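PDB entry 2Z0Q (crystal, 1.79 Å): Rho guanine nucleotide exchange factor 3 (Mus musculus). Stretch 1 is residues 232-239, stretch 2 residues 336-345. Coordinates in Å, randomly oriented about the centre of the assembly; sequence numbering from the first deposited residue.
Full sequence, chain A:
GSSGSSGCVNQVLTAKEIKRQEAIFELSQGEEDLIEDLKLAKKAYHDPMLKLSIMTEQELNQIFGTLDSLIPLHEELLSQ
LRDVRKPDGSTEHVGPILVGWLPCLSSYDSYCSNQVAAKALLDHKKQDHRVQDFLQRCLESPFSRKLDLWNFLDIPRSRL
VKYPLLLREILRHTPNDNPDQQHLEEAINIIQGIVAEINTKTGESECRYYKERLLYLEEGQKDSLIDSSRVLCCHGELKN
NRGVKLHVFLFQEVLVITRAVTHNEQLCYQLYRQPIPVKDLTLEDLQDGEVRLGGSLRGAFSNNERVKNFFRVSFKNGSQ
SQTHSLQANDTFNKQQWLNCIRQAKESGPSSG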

# COMPACT_ATOMS: atom_id res chain seq x y z
N LEU A 232 2.26 7.82 -10.67
CA LEU A 232 1.17 6.88 -10.93
C LEU A 232 0.10 7.30 -9.91
O LEU A 232 0.22 7.02 -8.72
N CYS A 233 -0.93 8.00 -10.39
CA CYS A 233 -2.02 8.48 -9.55
C CYS A 233 -2.71 7.33 -8.83
O CYS A 233 -2.96 7.38 -7.62
N CYS A 234 -3.05 6.27 -9.57
CA CYS A 234 -3.64 5.09 -8.97
C CYS A 234 -3.62 3.97 -10.01
O CYS A 234 -3.39 4.24 -11.20
N HIS A 235 -3.82 2.74 -9.55
CA HIS A 235 -3.85 1.60 -10.47
C HIS A 235 -4.58 0.45 -9.78
O HIS A 235 -4.72 0.43 -8.54
N GLY A 236 -5.06 -0.52 -10.55
CA GLY A 236 -5.76 -1.60 -9.92
C GLY A 236 -6.49 -2.46 -10.94
O GLY A 236 -6.55 -2.12 -12.12
N GLU A 237 -7.00 -3.59 -10.46
CA GLU A 237 -7.73 -4.52 -11.31
C GLU A 237 -9.15 -4.01 -11.54
O GLU A 237 -9.81 -3.56 -10.60
N LEU A 238 -9.62 -4.07 -12.79
CA LEU A 238 -10.97 -3.68 -13.12
C LEU A 238 -11.42 -4.74 -14.10
O LEU A 238 -10.60 -5.24 -14.89
N LYS A 239 -12.70 -5.09 -14.06
CA LYS A 239 -13.24 -6.10 -14.98
C LYS A 239 -14.16 -5.44 -16.00
O LYS A 239 -15.03 -4.66 -15.62
N GLN A 336 -13.13 5.88 -5.67
CA GLN A 336 -11.69 6.18 -5.71
C GLN A 336 -11.25 6.41 -7.16
O GLN A 336 -10.55 7.36 -7.47
N TRP A 337 -11.66 5.50 -8.05
CA TRP A 337 -11.35 5.64 -9.47
C TRP A 337 -11.95 6.91 -10.05
O TRP A 337 -11.29 7.65 -10.77
N LEU A 338 -13.23 7.16 -9.78
CA LEU A 338 -13.84 8.39 -10.29
C LEU A 338 -13.08 9.62 -9.77
O LEU A 338 -12.75 10.53 -10.54
N ASN A 339 -12.80 9.66 -8.46
CA ASN A 339 -12.08 10.81 -7.88
C ASN A 339 -10.71 11.01 -8.54
O ASN A 339 -10.38 12.11 -8.96
N CYS A 340 -9.91 9.94 -8.66
CA CYS A 340 -8.58 10.06 -9.27
C CYS A 340 -8.58 10.49 -10.72
O CYS A 340 -7.77 11.30 -11.13
N ILE A 341 -9.47 9.92 -11.53
CA ILE A 341 -9.52 10.33 -12.90
C ILE A 341 -9.94 11.82 -13.00
O ILE A 341 -9.37 12.59 -13.75
N ARG A 342 -10.97 12.20 -12.27
CA ARG A 342 -11.40 13.60 -12.32
C ARG A 342 -10.28 14.56 -11.85
O ARG A 342 -10.08 15.61 -12.43
N GLN A 343 -9.55 14.15 -10.81
CA GLN A 343 -8.48 14.97 -10.26
C GLN A 343 -7.36 15.11 -11.28
O GLN A 343 -6.85 16.21 -11.49
N ALA A 344 -7.00 14.00 -11.94
CA ALA A 344 -5.96 14.09 -12.97
C ALA A 344 -6.42 14.99 -14.13
O ALA A 344 -5.63 15.77 -14.67
N LYS A 345 -7.69 14.91 -14.53
CA LYS A 345 -8.17 15.77 -15.62
C LYS A 345 -8.09 17.21 -15.09
O LYS A 345 -7.87 18.15 -15.84

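The contact between strand 232-239 and helix 336-345 is built round one large aromatic side chain. The two segments run roughly antiparallel, at 150°, with their axes 8.6 Å apart at closest approach, and Trp337 makes the largest contribution to the contact. Its CA-to-CB bond points sideways, yet chi1 in m (-88°) with chi2 at 103° brings the indole back against the strand, where it loses 108 Å² to the other stretch, the largest share of any residue here.

Both faces of the ring are used. Cys234 points toward the helix in rotamer p, placing SG 3.8 Å from the centroid of the Trp337 six-membered ring and 19° off its normal, a sulfur-aromatic contact. On the opposite face Leu238, also pointing toward the helix (m, t), sets CD1 4.0 Å from the same centroid in a CH-pi contact. Between these two, Gly236 leaves the backbone bare: its N lies 3.6 Å from Trp337 CZ2, near the ring plane. A side chain there would point toward the helix, but the backbone angles alone already call for glycine. His235 and Glu237 point away; the alternation is broken at Cys233 and Cys234, which both point toward the helix.

Cys234 does double duty, for its SG also rests 3.7 Å from Cys340 CB. Cys340, in m, points toward the strand one helical turn after Trp337, and its CA marks the nearest register, 6.8 Å from the CA of Cys233. A further turn on, Ala344 CB meets Cys233 SG at 4.4 Å, a looser end to the packing.

No direct hydrogen bond crosses the interface. The indole's polar atom is instead served by a water, which accepts from Trp337 NE1 at 3.0 Å and donates to Glu237 O at 2.8 Å. The rule is economical: one tryptophan held between Cys234 and Leu238, with glycine at the ring edge between them, small residues, Cys340 and Ala344, where the helix next faces the strand, and a water for the indole NH.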

# COMPACT_ATOMS: atom_id res chain seq x y z
CB LEU A 232 1.62 5.43 -10.70
CG LEU A 232 0.73 4.27 -11.10
CD1 LEU A 232 0.21 4.48 -12.58
CD2 LEU A 232 1.50 2.94 -10.99
CB CYS A 233 -3.02 9.28 -10.38
SG CYS A 233 -2.34 10.64 -11.35
CB CYS A 234 -5.09 5.34 -8.51
SG CYS A 234 -6.26 5.53 -9.88
CB HIS A 235 -2.40 1.19 -10.90
CG HIS A 235 -1.61 0.51 -9.83
ND1 HIS A 235 -1.61 -0.86 -9.66
CD2 HIS A 235 -0.88 1.01 -8.80
CE1 HIS A 235 -0.92 -1.17 -8.57
NE2 HIS A 235 -0.47 -0.05 -8.03
CB GLU A 237 -7.80 -5.89 -10.65
CG GLU A 237 -6.41 -6.52 -10.47
CD GLU A 237 -6.40 -7.64 -9.44
OE1 GLU A 237 -6.85 -7.39 -8.29
OE2 GLU A 237 -5.94 -8.76 -9.79
CB LEU A 238 -11.01 -2.29 -13.79
CG LEU A 238 -10.63 -1.13 -12.87
CD1 LEU A 238 -10.49 0.17 -13.66
CD2 LEU A 238 -11.71 -0.99 -11.77
CB LYS A 239 -14.06 -7.12 -14.19
CG LYS A 239 -14.66 -8.19 -15.08
CD LYS A 239 -14.95 -9.45 -14.28
CE LYS A 239 -16.38 -9.51 -13.83
NZ LYS A 239 -16.64 -10.80 -13.10
CB GLN A 336 -10.88 5.02 -5.11
CG GLN A 336 -11.20 4.67 -3.64
CD GLN A 336 -10.33 3.52 -3.10
OE1 GLN A 336 -10.40 2.37 -3.59
NE2 GLN A 336 -9.49 3.83 -2.09
CB TRP A 337 -11.85 4.42 -10.25
CG TRP A 337 -10.84 3.32 -10.29
CD1 TRP A 337 -10.83 2.16 -9.56
CD2 TRP A 337 -9.65 3.29 -11.09
NE1 TRP A 337 -9.70 1.42 -9.87
CE2 TRP A 337 -8.97 2.09 -10.80
CE3 TRP A 337 -9.10 4.17 -12.03
CZ2 TRP A 337 -7.76 1.75 -11.42
CZ3 TRP A 337 -7.90 3.83 -12.64
CH2 TRP A 337 -7.25 2.63 -12.33
CB LEU A 338 -15.32 8.45 -9.84
CG LEU A 338 -16.29 7.41 -10.38
CD1 LEU A 338 -17.73 7.80 -9.94
CD2 LEU A 338 -16.23 7.37 -11.90
CB ASN A 339 -11.87 10.63 -6.36
CG ASN A 339 -13.17 10.55 -5.57
OD1 ASN A 339 -14.24 10.94 -6.04
ND2 ASN A 339 -13.06 10.04 -4.33
CB CYS A 340 -7.79 8.76 -9.12
SG CYS A 340 -7.34 8.43 -7.41
CB ILE A 341 -10.50 9.45 -13.70
CG1 ILE A 341 -9.98 8.00 -13.71
CG2 ILE A 341 -10.64 9.99 -15.16
CD1 ILE A 341 -10.93 7.03 -14.38
CB ARG A 342 -12.67 13.81 -11.49
CG ARG A 342 -13.90 13.16 -12.12
CD ARG A 342 -15.06 13.07 -11.19
NE ARG A 342 -16.24 12.53 -11.87
CZ ARG A 342 -17.22 11.89 -11.26
NH1 ARG A 342 -17.18 11.70 -9.95
NH2 ARG A 342 -18.27 11.47 -11.96
CB GLN A 343 -7.98 14.37 -8.94
CG GLN A 343 -6.84 15.17 -8.30
CD GLN A 343 -7.29 16.59 -7.89
OE1 GLN A 343 -8.17 16.75 -7.03
NE2 GLN A 343 -6.70 17.61 -8.51
CB ALA A 344 -5.59 12.66 -13.49
CB LYS A 345 -9.61 15.41 -16.04
CG LYS A 345 -9.73 14.13 -16.87
CD LYS A 345 -11.17 13.85 -17.34
CE LYS A 345 -11.64 14.87 -18.41
NZ LYS A 345 -10.92 14.81 -19.72
O HOH W 1 -9.26 -1.40 -8.94